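Local structure of probable aminotransferase (Pseudomonas aeruginosa, 5YKR) at residues A[145-150]-A[168-173]; A[213-218]-A[252-257]; A[14-19]-A[406-411]; A[21-26]-A[413-418]; A[118-123]-A[334-339]. The protein is a probable class-III aminotransferase, a two-subunit pyridoxal phosphate protein whose cofactor is linked covalently to the chain. One frame throughout, in Å; residues are numbered along the deposited sequence.

Contact 1: A[145-150]-A[168-173]; sequences FVLRLC and GSVDES
L147 reaches from helix 139-154 to the turn 168-173 through a single methyl, CD1, which meets both V170 and E172. The contact is small, 86 Å² in all, and L147 supplies 47 Å² of it, E172 21 Å² and V170 18 Å². L147 CD1 lies 3.9 Å from V170 CG1, the two side chains meeting at a slant. The same methyl stands 3.8 Å from E172 OE2, with the glutamate arriving from the opposite direction. A bend at chi2 (97°) turns the E172 carboxylate so that OE2 faces the end of the leucine. The polar partner of that oxygen is R151, one helical turn along from L147; its salt bridge with OE2 probably offsets the cost of setting a charged oxygen against a methyl. Around this meeting point is the large domain of a fold-type I pyridoxal phosphate enzyme: a seven-stranded mixed sheet, order 3-2-4-5-6-7-1, in which strand 295-299 alone runs against the rest. L147 also packs on I257 and V159 of that sheet, and E172 on V159. The turn carrying V170 and E172 has its own bracing. V170 O accepts both S173 N at 3.0 Å and S173 OG at 2.7 Å; the hydroxyl lies in the carbonyl plane, on a lone pair, with a C=O...O angle of 144°. Just before it, S169 centres an inverse gamma turn, in which V170 N bonds to G168 O at 2.8 Å. The dimer interface is close by: R148 pairs with D171 of the second subunit in an intersubunit salt bridge.

Contact 2: A[213-218]-A[252-257]; sequences AALAHG and HDVALI
L215 lies over the imidazole of H252, and its CB makes the main contact. This carbon is 3.9 Å from the ring centroid and only 16° off the ring normal, the geometry of a CH-pi contact, although it is displaced toward the rim on the side of CG and ND1. Beyond it, CG lies beside the backbone N (chi1 -58°), a rotation that sends the two methyls on to different partners. CD1 stays with the imidazole, 4.0 Å from H252 ND1. CD2 continues to V254, where it meets CG2 at 4.1 Å. The ring itself is held by a hydrogen bond from ND1 to L248 O, and L248 also packs on L215. These residues belong to the alternating helices and strands of the large domain: strand 220-225, helix 241-251 and strand 255-259 form a beta-alpha-beta crossover between parallel neighbours. H252 and V254 lie where that helix ends in a Schellman motif, with D253 at positive phi as the C-prime residue. In segment 213-218, L215 to G218 form a type I turn, closed by G218 N to L215 O at 3.0 Å. That same carbonyl oxygen is 3.7 Å from H252 CD2, and A216 CA comes obliquely within 3.9 Å of H252 NE2.

Contact 3: A[14-19]-A[406-411]; sequences TLFKRE and NGLIEA
The phenyl ring of F16 is the flat group of this contact, and both of its partners, the L408 methyl CD1 and the A411 methyl CB, approach it obliquely. This is helix-on-helix packing: the N-terminal helix 9-26 lies against the start of helix 407-418, with CA atoms of F16 and A411 7.7 Å apart. F16 CD2 is 3.6 Å from L408 CD1, while CZ, at the tip of the ring, is 3.7 Å from A411 CB. Having CG anti to the backbone N (chi1 -173°) extends the ring across the gap between the helices. L408 sets off to one side of that gap and only its branch end turns in to the ring. The pair also borders the dimer interface, since P316 of the second subunit packs on F16 and G317 of that subunit on A411. The N-terminus of helix 407-418 is fixed by N406 at the N-cap. Its OD1 accepts I409 N at 2.9 Å, almost straight at 169° and in the carbonyl plane. A return bond runs from N406 N to the carboxylate of E410, which is also in a salt bridge with R405; here N406 N sits 2.9 Å from E410 OE2, 51° out of the carboxylate plane.

Contact 4: A[21-26]-A[413-418]; sequences RRFDEL and LHLYLL
The packing of helix 9-26 on helix 407-418 extends here to the last turns of both, where F23 fits against L415 and L418, two residues spaced one turn apart. CA atoms of F23 and L415 are 7.9 Å apart. With CG anti to the backbone N (chi1 174°), the F23 ring is carried out toward the opposing helix, and one flank, CD2 and CE2, does nearly all the touching. L415 CD1 comes in obliquely, 3.7 Å from F23 CD2 and 4.0 Å from F23 CB, the two side chains crossing at about a right angle. L418 CD2 instead lies at the ring edge, near its plane, 3.8 Å from F23 CE2. The two methyls thus meet the same flank from different elevations. All three residues are buried. L415 also packs on L20 of the same N-terminal helix, while L418 reaches L423 of strand 422-423. F23 further meets H27, their ring planes inclined by about 35°. R21 CB points away from the partner helix; its guanidinium bridges one turn along its own helix to E25, with NH1 3.2 Å from OE2 on the syn side, a bent bond of 136°. A helix from the start of the chain packed on one from its last quarter is typical of the small domain in fold-type I pyridoxal phosphate enzymes, which is assembled from both chain ends.

Contact 5: A[118-123]-A[334-339]; sequences LWVGAE and LQLAAM
Next to the V120-L336 contact, Q335 NE2 is gripped by two carbonyl oxygens, those of P293 and T136, with a weak third bond to S294 OG. This fixes the amide of Q335 on one side of helix 333-346, while L336 and M339 meet V120 of helix 115-128. V120 is the main contributor from its helix, with 68 Å² buried. Its three side-chain carbons gather round one methyl: L336 CD1 is 3.7 Å from V120 CB, 3.8 Å from CG1 and 3.9 Å from CG2. L336 sets off to one side of V120, and its torsions (chi1 -90°, chi2 -68°) bring CD1 in to the valine. V120 CG2 also lies 3.9 Å from L336 O and reaches M339 CB at 4.3 Å, a looser touch. Beyond CB the methionine leads away from V120, toward I288, S294 and V135. The backbones are close, 7.2 Å between the CA atoms of V120 and L336. W41 of the second subunit packs on V120, and P46 of that subunit on L336. Within the large domain, helix 333-346 thus lies among three elements: helix 115-128 through L336, helix 94-104 through L334, A337 and A338, and strand 132-136 through Q335 and M339.

How the contacts relate
In the large domain, the helix of contact 1 packs on the sheet strand of contact 2, V146 CG1 meeting I257 CD1 at 3.5 Å, with the centres of the two contacts 16 Å apart. Contact 5 sits there too, its centre 24 Å from that of contact 1. Contacts 3 and 4 are successive portions of one helix pair, 10 Å between centres, joined where F16 CE1 meets L415 CD2 at 3.8 Å; contact 3 lies about 17 Å from contact 1 by nearest atoms. Contacts 1, 3 and 5 also touch the second subunit. K286, which carries the pyridoxal phosphate, follows strand 281-284, the neighbour of contact 2's strand 255-259, and precedes I288, on which M339 packs.

Contact 1: A[145-150]-A[168-173]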
# COMPACT_ATOMS: atom_id res chain seq x y z
N PHE A 145 -6.37 -8.81 -0.30
CA PHE A 145 -5.73 -9.99 -0.88
C PHE A 145 -6.25 -11.28 -0.24
O PHE A 145 -6.50 -12.24 -0.93
CB PHE A 145 -4.21 -9.90 -0.75
CG PHE A 145 -3.58 -8.71 -1.46
CD1 PHE A 145 -4.25 -7.99 -2.41
CD2 PHE A 145 -2.27 -8.36 -1.18
CE1 PHE A 145 -3.66 -6.90 -3.03
CE2 PHE A 145 -1.67 -7.30 -1.82
CZ PHE A 145 -2.36 -6.57 -2.76
N VAL A 146 -6.46 -11.24 1.08
CA VAL A 146 -7.10 -12.38 1.75
C VAL A 146 -8.48 -12.63 1.17
O VAL A 146 -8.87 -13.79 0.93
CB VAL A 146 -7.12 -12.21 3.26
CG1 VAL A 146 -8.05 -13.20 3.92
CG2 VAL A 146 -5.70 -12.30 3.82
N LEU A 147 -9.26 -11.54 0.94
CA LEU A 147 -10.61 -11.78 0.40
C LEU A 147 -10.53 -12.42 -1.00
O LEU A 147 -11.33 -13.33 -1.31
CB LEU A 147 -11.40 -10.49 0.37
CG LEU A 147 -11.79 -9.90 1.73
CD1 LEU A 147 -12.50 -8.54 1.52
CD2 LEU A 147 -12.66 -10.88 2.51
N ARG A 148 -9.60 -11.97 -1.84
CA ARG A 148 -9.40 -12.58 -3.15
C ARG A 148 -9.10 -14.07 -3.03
O ARG A 148 -9.69 -14.89 -3.74
CB ARG A 148 -8.25 -11.85 -3.89
CG ARG A 148 -7.76 -12.57 -5.14
CD ARG A 148 -6.65 -11.82 -5.86
NE ARG A 148 -7.15 -10.63 -6.54
CZ ARG A 148 -7.82 -10.61 -7.68
NH1 ARG A 148 -7.94 -11.69 -8.38
NH2 ARG A 148 -8.37 -9.46 -8.14
N LEU A 149 -8.16 -14.43 -2.13
CA LEU A 149 -7.81 -15.80 -1.99
C LEU A 149 -8.99 -16.63 -1.45
O LEU A 149 -9.16 -17.79 -1.83
CB LEU A 149 -6.59 -15.92 -1.05
CG LEU A 149 -5.28 -15.42 -1.66
CD1 LEU A 149 -4.18 -15.31 -0.63
CD2 LEU A 149 -4.80 -16.28 -2.83
N CYS A 150 -9.81 -16.04 -0.56
CA CYS A 150 -11.01 -16.74 -0.07
C CYS A 150 -12.01 -16.98 -1.18
O CYS A 150 -12.64 -18.03 -1.23
CB CYS A 150 -11.64 -16.00 1.10
SG CYS A 150 -10.70 -16.05 2.63
N GLY A 168 -10.07 -0.38 6.15
CA GLY A 168 -9.30 0.32 5.13
C GLY A 168 -10.08 0.58 3.85
O GLY A 168 -11.31 0.48 3.84
N SER A 169 -9.34 0.83 2.77
CA SER A 169 -9.97 1.15 1.48
C SER A 169 -10.29 -0.13 0.74
O SER A 169 -9.85 -0.37 -0.40
CB SER A 169 -9.13 2.15 0.70
OG SER A 169 -7.79 1.71 0.48
N VAL A 170 -11.12 -0.94 1.39
CA VAL A 170 -11.61 -2.24 0.89
C VAL A 170 -13.02 -1.93 0.39
O VAL A 170 -13.96 -1.76 1.20
CB VAL A 170 -11.64 -3.33 1.98
CG1 VAL A 170 -12.22 -4.62 1.44
CG2 VAL A 170 -10.26 -3.55 2.58
N ASP A 171 -13.20 -1.77 -0.92
CA ASP A 171 -14.48 -1.20 -1.44
C ASP A 171 -15.67 -2.04 -1.05
O ASP A 171 -16.72 -1.48 -0.72
CB ASP A 171 -14.39 -1.10 -2.96
CG ASP A 171 -13.41 -0.03 -3.47
OD1 ASP A 171 -12.87 0.79 -2.70
OD2 ASP A 171 -13.21 0.03 -4.72
N GLU A 172 -15.53 -3.37 -1.02
CA GLU A 172 -16.66 -4.26 -0.67
C GLU A 172 -17.17 -4.04 0.75
O GLU A 172 -18.31 -4.42 1.05
CB GLU A 172 -16.31 -5.75 -0.77
CG GLU A 172 -15.73 -6.23 -2.02
CD GLU A 172 -14.23 -6.29 -1.88
OE1 GLU A 172 -13.67 -5.18 -1.76
OE2 GLU A 172 -13.65 -7.41 -1.87
N SER A 173 -16.34 -3.46 1.62
CA SER A 173 -16.76 -3.21 2.99
C SER A 173 -17.48 -1.90 3.21
O SER A 173 -17.98 -1.65 4.31
CB SER A 173 -15.52 -3.21 3.95
OG SER A 173 -14.69 -2.06 3.77

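Contact 2: A[213-218]-A[252-257]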
# COMPACT_ATOMS: atom_id res chain seq x y z
N ALA A 213 -28.45 -16.42 9.19
CA ALA A 213 -29.27 -16.20 8.00
C ALA A 213 -28.43 -15.78 6.78
O ALA A 213 -28.66 -16.22 5.64
CB ALA A 213 -30.36 -15.18 8.25
N ALA A 214 -27.42 -14.95 7.02
CA ALA A 214 -26.53 -14.55 5.93
C ALA A 214 -25.70 -15.71 5.36
O ALA A 214 -25.62 -15.90 4.17
CB ALA A 214 -25.59 -13.44 6.41
N LEU A 215 -25.07 -16.48 6.26
CA LEU A 215 -24.22 -17.59 5.82
C LEU A 215 -24.99 -18.73 5.15
O LEU A 215 -24.46 -19.41 4.27
CB LEU A 215 -23.40 -18.15 6.98
CG LEU A 215 -22.50 -17.17 7.70
CD1 LEU A 215 -21.68 -17.90 8.76
CD2 LEU A 215 -21.62 -16.37 6.77
N ALA A 216 -26.27 -18.89 5.55
CA ALA A 216 -27.07 -20.00 5.04
C ALA A 216 -27.33 -19.93 3.54
O ALA A 216 -27.68 -20.92 2.91
CB ALA A 216 -28.41 -20.09 5.80
N HIS A 217 -27.16 -18.75 2.94
CA HIS A 217 -27.29 -18.64 1.48
C HIS A 217 -26.26 -19.47 0.72
O HIS A 217 -26.44 -19.76 -0.46
CB HIS A 217 -27.27 -17.20 0.98
CG HIS A 217 -28.35 -16.37 1.56
ND1 HIS A 217 -29.66 -16.42 1.11
CD2 HIS A 217 -28.35 -15.55 2.63
CE1 HIS A 217 -30.38 -15.58 1.84
NE2 HIS A 217 -29.62 -15.05 2.77
N GLY A 218 -25.14 -19.80 1.36
CA GLY A 218 -24.17 -20.67 0.71
C GLY A 218 -23.21 -19.96 -0.21
O GLY A 218 -22.46 -20.61 -0.91
N HIS A 252 -20.62 -23.64 8.28
CA HIS A 252 -20.87 -23.23 6.90
C HIS A 252 -19.61 -23.21 6.01
O HIS A 252 -19.68 -22.80 4.83
CB HIS A 252 -21.57 -21.86 6.88
CG HIS A 252 -22.96 -21.87 7.39
ND1 HIS A 252 -23.28 -21.58 8.69
CD2 HIS A 252 -24.11 -22.17 6.77
CE1 HIS A 252 -24.59 -21.70 8.85
NE2 HIS A 252 -25.10 -22.05 7.70
N ASP A 253 -18.46 -23.66 6.55
CA ASP A 253 -17.17 -23.68 5.84
C ASP A 253 -16.89 -22.29 5.23
O ASP A 253 -16.59 -22.14 4.03
CB ASP A 253 -17.16 -24.73 4.75
CG ASP A 253 -15.82 -24.92 4.09
OD1 ASP A 253 -14.83 -24.89 4.81
OD2 ASP A 253 -15.77 -25.06 2.86
N VAL A 254 -17.01 -21.31 6.11
CA VAL A 254 -16.77 -19.91 5.79
C VAL A 254 -15.49 -19.46 6.53
O VAL A 254 -15.37 -19.68 7.72
CB VAL A 254 -17.95 -19.02 6.18
CG1 VAL A 254 -17.59 -17.55 6.08
CG2 VAL A 254 -19.17 -19.36 5.31
N ALA A 255 -14.55 -18.82 5.82
CA ALA A 255 -13.33 -18.32 6.45
C ALA A 255 -13.63 -17.22 7.45
O ALA A 255 -14.38 -16.30 7.13
CB ALA A 255 -12.35 -17.83 5.40
N LEU A 256 -12.97 -17.27 8.60
CA LEU A 256 -13.09 -16.24 9.62
C LEU A 256 -11.78 -15.43 9.62
O LEU A 256 -10.70 -15.97 9.98
CB LEU A 256 -13.31 -16.86 11.01
CG LEU A 256 -13.39 -15.89 12.17
CD1 LEU A 256 -14.47 -14.87 11.97
CD2 LEU A 256 -13.55 -16.69 13.49
N ILE A 257 -11.88 -14.17 9.20
CA ILE A 257 -10.73 -13.28 9.12
C ILE A 257 -10.83 -12.28 10.26
O ILE A 257 -11.79 -11.49 10.33
CB ILE A 257 -10.70 -12.49 7.79
CG1 ILE A 257 -10.86 -13.40 6.57
CG2 ILE A 257 -9.41 -11.63 7.73
CD1 ILE A 257 -11.23 -12.63 5.33

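Contact 3: A[14-19]-A[406-411]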
# COMPACT_ATOMS: atom_id res chain seq x y z
N THR A 14 -19.52 28.25 20.96
CA THR A 14 -18.81 29.41 21.48
C THR A 14 -17.36 29.06 21.86
O THR A 14 -16.42 29.77 21.49
CB THR A 14 -19.56 30.01 22.69
OG1 THR A 14 -20.83 30.46 22.23
CG2 THR A 14 -18.81 31.20 23.30
N LEU A 15 -17.20 27.99 22.60
CA LEU A 15 -15.87 27.53 22.99
C LEU A 15 -15.05 27.16 21.78
O LEU A 15 -13.90 27.51 21.71
CB LEU A 15 -15.97 26.35 23.97
CG LEU A 15 -14.62 25.82 24.48
CD1 LEU A 15 -13.82 26.92 25.11
CD2 LEU A 15 -14.82 24.66 25.42
N PHE A 16 -15.68 26.48 20.83
CA PHE A 16 -14.97 26.03 19.64
C PHE A 16 -14.45 27.22 18.85
O PHE A 16 -13.31 27.24 18.45
CB PHE A 16 -15.86 25.14 18.78
CG PHE A 16 -15.15 24.49 17.59
CD1 PHE A 16 -13.93 23.87 17.73
CD2 PHE A 16 -15.78 24.43 16.34
CE1 PHE A 16 -13.32 23.26 16.64
CE2 PHE A 16 -15.16 23.82 15.26
CZ PHE A 16 -13.94 23.24 15.41
N LYS A 17 -15.30 28.22 18.62
CA LYS A 17 -14.83 29.44 17.93
C LYS A 17 -13.66 30.13 18.64
O LYS A 17 -12.73 30.59 18.00
CB LYS A 17 -15.97 30.43 17.77
CG LYS A 17 -16.67 30.39 16.45
CD LYS A 17 -17.76 31.48 16.40
CE LYS A 17 -17.20 32.91 16.51
NZ LYS A 17 -17.46 33.78 15.33
N ARG A 18 -13.75 30.25 19.96
CA ARG A 18 -12.65 30.83 20.74
C ARG A 18 -11.37 30.00 20.57
O ARG A 18 -10.30 30.56 20.41
CB ARG A 18 -13.03 30.91 22.23
CG ARG A 18 -12.04 31.68 23.07
CD ARG A 18 -12.49 31.77 24.53
NE ARG A 18 -12.52 30.53 25.35
CZ ARG A 18 -11.49 29.70 25.57
NH1 ARG A 18 -10.33 29.85 24.99
NH2 ARG A 18 -11.64 28.65 26.37
N GLU A 19 -11.50 28.68 20.58
CA GLU A 19 -10.33 27.80 20.47
C GLU A 19 -9.75 27.83 19.05
O GLU A 19 -8.54 27.70 18.85
CB GLU A 19 -10.69 26.38 20.93
CG GLU A 19 -10.95 26.29 22.44
CD GLU A 19 -9.75 26.68 23.27
OE1 GLU A 19 -8.65 26.25 22.95
OE2 GLU A 19 -9.92 27.44 24.26
N ASN A 406 -20.50 12.87 17.26
CA ASN A 406 -20.88 14.23 16.92
C ASN A 406 -19.66 15.04 16.56
O ASN A 406 -18.75 15.20 17.39
CB ASN A 406 -21.63 14.91 18.07
CG ASN A 406 -22.10 16.31 17.70
OD1 ASN A 406 -21.38 17.33 17.90
ND2 ASN A 406 -23.28 16.36 17.06
N GLY A 407 -19.64 15.56 15.32
CA GLY A 407 -18.48 16.24 14.80
C GLY A 407 -18.05 17.46 15.59
O GLY A 407 -16.84 17.70 15.82
N LEU A 408 -19.03 18.26 15.98
CA LEU A 408 -18.76 19.51 16.66
C LEU A 408 -18.19 19.31 18.08
O LEU A 408 -17.19 19.92 18.44
CB LEU A 408 -20.01 20.39 16.70
CG LEU A 408 -19.86 21.68 17.52
CD1 LEU A 408 -18.77 22.58 16.99
CD2 LEU A 408 -21.16 22.46 17.59
N ILE A 409 -18.82 18.43 18.85
CA ILE A 409 -18.35 18.17 20.21
C ILE A 409 -16.95 17.55 20.13
O ILE A 409 -16.02 17.97 20.84
CB ILE A 409 -19.30 17.26 21.00
CG1 ILE A 409 -20.66 17.97 21.22
CG2 ILE A 409 -18.65 16.83 22.30
CD1 ILE A 409 -21.76 17.01 21.67
N GLU A 410 -16.78 16.58 19.23
CA GLU A 410 -15.47 15.96 19.03
C GLU A 410 -14.37 16.96 18.67
O GLU A 410 -13.30 16.97 19.27
CB GLU A 410 -15.57 14.85 18.01
CG GLU A 410 -16.38 13.67 18.50
CD GLU A 410 -16.71 12.64 17.42
OE1 GLU A 410 -15.93 12.48 16.46
OE2 GLU A 410 -17.73 11.94 17.60
N ALA A 411 -14.66 17.84 17.71
CA ALA A 411 -13.69 18.84 17.31
C ALA A 411 -13.33 19.78 18.47
O ALA A 411 -12.18 20.11 18.67
CB ALA A 411 -14.18 19.62 16.11

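Contact 4: A[21-26]-A[413-418]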
# COMPACT_ATOMS: atom_id res chain seq x y z
N ARG A 21 -9.70 30.58 17.21
CA ARG A 21 -8.89 31.80 17.25
C ARG A 21 -7.58 31.58 18.00
O ARG A 21 -6.51 31.97 17.50
CB ARG A 21 -9.69 32.96 17.85
CG ARG A 21 -8.97 34.28 17.82
CD ARG A 21 -9.96 35.43 18.06
NE ARG A 21 -10.79 35.29 19.26
CZ ARG A 21 -10.36 35.45 20.52
NH1 ARG A 21 -9.08 35.78 20.79
NH2 ARG A 21 -11.22 35.27 21.53
N ARG A 22 -7.65 30.91 19.16
CA ARG A 22 -6.46 30.55 19.94
C ARG A 22 -5.52 29.69 19.08
O ARG A 22 -4.32 29.87 19.12
CB ARG A 22 -6.87 29.78 21.20
CG ARG A 22 -5.77 29.45 22.21
CD ARG A 22 -6.27 28.60 23.42
NE ARG A 22 -7.24 29.27 24.22
CZ ARG A 22 -6.94 30.23 25.12
NH1 ARG A 22 -5.68 30.64 25.30
NH2 ARG A 22 -7.88 30.81 25.81
N PHE A 23 -6.08 28.78 18.28
CA PHE A 23 -5.25 27.91 17.46
C PHE A 23 -4.44 28.76 16.44
O PHE A 23 -3.24 28.54 16.22
CB PHE A 23 -6.11 26.88 16.74
CG PHE A 23 -5.32 26.05 15.79
CD1 PHE A 23 -5.07 26.51 14.50
CD2 PHE A 23 -4.78 24.85 16.20
CE1 PHE A 23 -4.30 25.75 13.63
CE2 PHE A 23 -3.99 24.09 15.33
CZ PHE A 23 -3.75 24.55 14.04
N ASP A 24 -5.11 29.72 15.82
CA ASP A 24 -4.45 30.62 14.86
C ASP A 24 -3.31 31.41 15.54
O ASP A 24 -2.21 31.54 14.98
CB ASP A 24 -5.45 31.61 14.26
CG ASP A 24 -6.57 30.95 13.46
OD1 ASP A 24 -6.38 29.83 12.98
OD2 ASP A 24 -7.65 31.63 13.27
N GLU A 25 -3.59 31.92 16.73
CA GLU A 25 -2.61 32.73 17.46
C GLU A 25 -1.39 31.93 17.88
O GLU A 25 -0.29 32.43 17.80
CB GLU A 25 -3.22 33.36 18.71
CG GLU A 25 -4.29 34.40 18.49
CD GLU A 25 -5.06 34.73 19.78
OE1 GLU A 25 -4.59 34.38 20.92
OE2 GLU A 25 -6.16 35.33 19.63
N LEU A 26 -1.60 30.69 18.31
CA LEU A 26 -0.52 29.84 18.81
C LEU A 26 0.30 29.18 17.73
O LEU A 26 1.45 28.81 18.00
CB LEU A 26 -1.12 28.71 19.68
CG LEU A 26 -1.62 29.11 21.08
CD1 LEU A 26 -2.36 27.94 21.71
CD2 LEU A 26 -0.47 29.54 21.99
N LEU A 413 -13.50 19.25 21.82
CA LEU A 413 -12.69 18.58 22.83
C LEU A 413 -11.27 18.39 22.32
O LEU A 413 -10.31 18.62 23.04
CB LEU A 413 -13.31 17.22 23.21
CG LEU A 413 -14.67 17.20 23.94
CD1 LEU A 413 -15.09 15.78 24.26
CD2 LEU A 413 -14.64 18.05 25.13
N HIS A 414 -11.15 17.92 21.07
CA HIS A 414 -9.84 17.68 20.52
C HIS A 414 -9.02 18.96 20.41
O HIS A 414 -7.82 18.96 20.73
CB HIS A 414 -9.91 17.05 19.14
CG HIS A 414 -10.29 15.60 19.12
ND1 HIS A 414 -11.55 15.11 19.39
CD2 HIS A 414 -9.55 14.52 18.78
CE1 HIS A 414 -11.54 13.78 19.26
NE2 HIS A 414 -10.35 13.41 18.88
N LEU A 415 -9.65 20.06 20.00
CA LEU A 415 -8.91 21.31 19.84
C LEU A 415 -8.53 21.93 21.18
O LEU A 415 -7.43 22.49 21.31
CB LEU A 415 -9.73 22.31 19.02
CG LEU A 415 -9.03 23.61 18.63
CD1 LEU A 415 -7.73 23.35 17.88
CD2 LEU A 415 -9.96 24.48 17.81
N TYR A 416 -9.43 21.86 22.16
CA TYR A 416 -9.12 22.38 23.51
C TYR A 416 -7.86 21.70 24.04
O TYR A 416 -6.95 22.37 24.56
CB TYR A 416 -10.31 22.13 24.42
CG TYR A 416 -10.21 22.79 25.76
CD1 TYR A 416 -9.48 22.22 26.78
CD2 TYR A 416 -10.83 24.03 26.01
CE1 TYR A 416 -9.40 22.80 28.03
CE2 TYR A 416 -10.74 24.62 27.25
CZ TYR A 416 -10.00 23.99 28.25
OH TYR A 416 -9.90 24.57 29.49
N LEU A 417 -7.78 20.38 23.87
CA LEU A 417 -6.61 19.64 24.32
C LEU A 417 -5.36 19.99 23.51
O LEU A 417 -4.28 20.20 24.06
CB LEU A 417 -6.88 18.14 24.34
CG LEU A 417 -7.32 17.65 25.70
CD1 LEU A 417 -8.67 18.21 26.09
CD2 LEU A 417 -7.39 16.17 25.79
N LEU A 418 -5.52 20.07 22.19
CA LEU A 418 -4.37 20.41 21.31
C LEU A 418 -3.73 21.74 21.69
O LEU A 418 -2.51 21.86 21.86
CB LEU A 418 -4.84 20.40 19.84
CG LEU A 418 -3.78 20.68 18.77
CD1 LEU A 418 -4.20 20.02 17.44
CD2 LEU A 418 -3.43 22.16 18.59

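Contact 5: A[118-123]-A[334-339]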
# COMPACT_ATOMS: atom_id res chain seq x y z
N LEU A 118 13.72 -15.07 7.68
CA LEU A 118 13.74 -16.35 8.40
C LEU A 118 13.25 -16.11 9.85
O LEU A 118 12.38 -16.85 10.32
CB LEU A 118 15.16 -16.94 8.41
CG LEU A 118 15.65 -17.50 7.11
CD1 LEU A 118 17.17 -17.59 7.17
CD2 LEU A 118 15.05 -18.85 6.88
N TRP A 119 13.81 -15.09 10.51
CA TRP A 119 13.49 -14.84 11.88
C TRP A 119 12.03 -14.43 12.05
O TRP A 119 11.29 -14.91 12.91
CB TRP A 119 14.46 -13.81 12.44
CG TRP A 119 14.32 -13.63 13.92
CD1 TRP A 119 15.11 -14.24 14.86
CD2 TRP A 119 13.34 -12.87 14.64
NE1 TRP A 119 14.67 -13.89 16.11
CE2 TRP A 119 13.62 -13.01 15.99
CE3 TRP A 119 12.30 -12.04 14.26
CZ2 TRP A 119 12.82 -12.42 16.99
CZ3 TRP A 119 11.55 -11.42 15.25
CH2 TRP A 119 11.80 -11.61 16.58
N VAL A 120 11.59 -13.50 11.19
CA VAL A 120 10.23 -12.97 11.29
C VAL A 120 9.18 -13.98 11.00
O VAL A 120 8.17 -14.04 11.68
CB VAL A 120 10.05 -11.74 10.39
CG1 VAL A 120 8.61 -11.28 10.33
CG2 VAL A 120 10.91 -10.58 10.94
N GLY A 121 9.39 -14.86 10.00
CA GLY A 121 8.39 -15.88 9.74
C GLY A 121 8.15 -16.77 10.96
O GLY A 121 7.00 -17.07 11.32
N ALA A 122 9.22 -17.21 11.56
CA ALA A 122 9.12 -18.06 12.75
C ALA A 122 8.50 -17.33 13.94
O ALA A 122 7.65 -17.88 14.66
CB ALA A 122 10.49 -18.62 13.13
N GLU A 123 8.85 -16.03 14.06
CA GLU A 123 8.27 -15.21 15.12
C GLU A 123 6.77 -15.04 14.98
O GLU A 123 6.04 -15.11 15.98
CB GLU A 123 8.98 -13.87 15.17
CG GLU A 123 8.29 -12.80 16.04
CD GLU A 123 8.31 -13.09 17.53
OE1 GLU A 123 9.06 -13.98 18.02
OE2 GLU A 123 7.62 -12.33 18.26
N LEU A 334 13.72 -3.73 3.92
CA LEU A 334 13.58 -2.67 4.93
C LEU A 334 12.41 -2.95 5.86
O LEU A 334 12.53 -2.82 7.09
CB LEU A 334 13.41 -1.32 4.20
CG LEU A 334 13.58 -0.11 5.08
CD1 LEU A 334 15.02 -0.02 5.53
CD2 LEU A 334 13.19 1.15 4.37
N GLN A 335 11.26 -3.37 5.31
CA GLN A 335 10.12 -3.75 6.14
C GLN A 335 10.47 -4.86 7.10
O GLN A 335 10.15 -4.81 8.29
CB GLN A 335 8.95 -4.25 5.30
CG GLN A 335 8.21 -3.19 4.47
CD GLN A 335 7.09 -3.90 3.67
OE1 GLN A 335 7.34 -4.98 3.09
NE2 GLN A 335 5.88 -3.38 3.70
N LEU A 336 11.15 -5.90 6.58
CA LEU A 336 11.45 -7.05 7.41
C LEU A 336 12.43 -6.70 8.56
O LEU A 336 12.31 -7.22 9.67
CB LEU A 336 11.98 -8.21 6.55
CG LEU A 336 10.90 -9.17 6.01
CD1 LEU A 336 10.26 -9.97 7.15
CD2 LEU A 336 9.81 -8.49 5.21
N ALA A 337 13.41 -5.84 8.27
CA ALA A 337 14.32 -5.40 9.33
C ALA A 337 13.56 -4.67 10.46
O ALA A 337 13.81 -4.88 11.64
CB ALA A 337 15.39 -4.51 8.76
N ALA A 338 12.64 -3.77 10.05
CA ALA A 338 11.86 -3.02 11.03
C ALA A 338 10.93 -3.92 11.82
O ALA A 338 10.74 -3.71 13.03
CB ALA A 338 11.09 -1.90 10.34
N MET A 339 10.30 -4.87 11.16
CA MET A 339 9.43 -5.85 11.84
C MET A 339 10.22 -6.68 12.86
O MET A 339 9.74 -6.97 13.96
CB MET A 339 8.75 -6.82 10.86
CG MET A 339 7.73 -6.16 10.01
SD MET A 339 7.00 -7.46 8.94
CE MET A 339 5.96 -6.32 8.02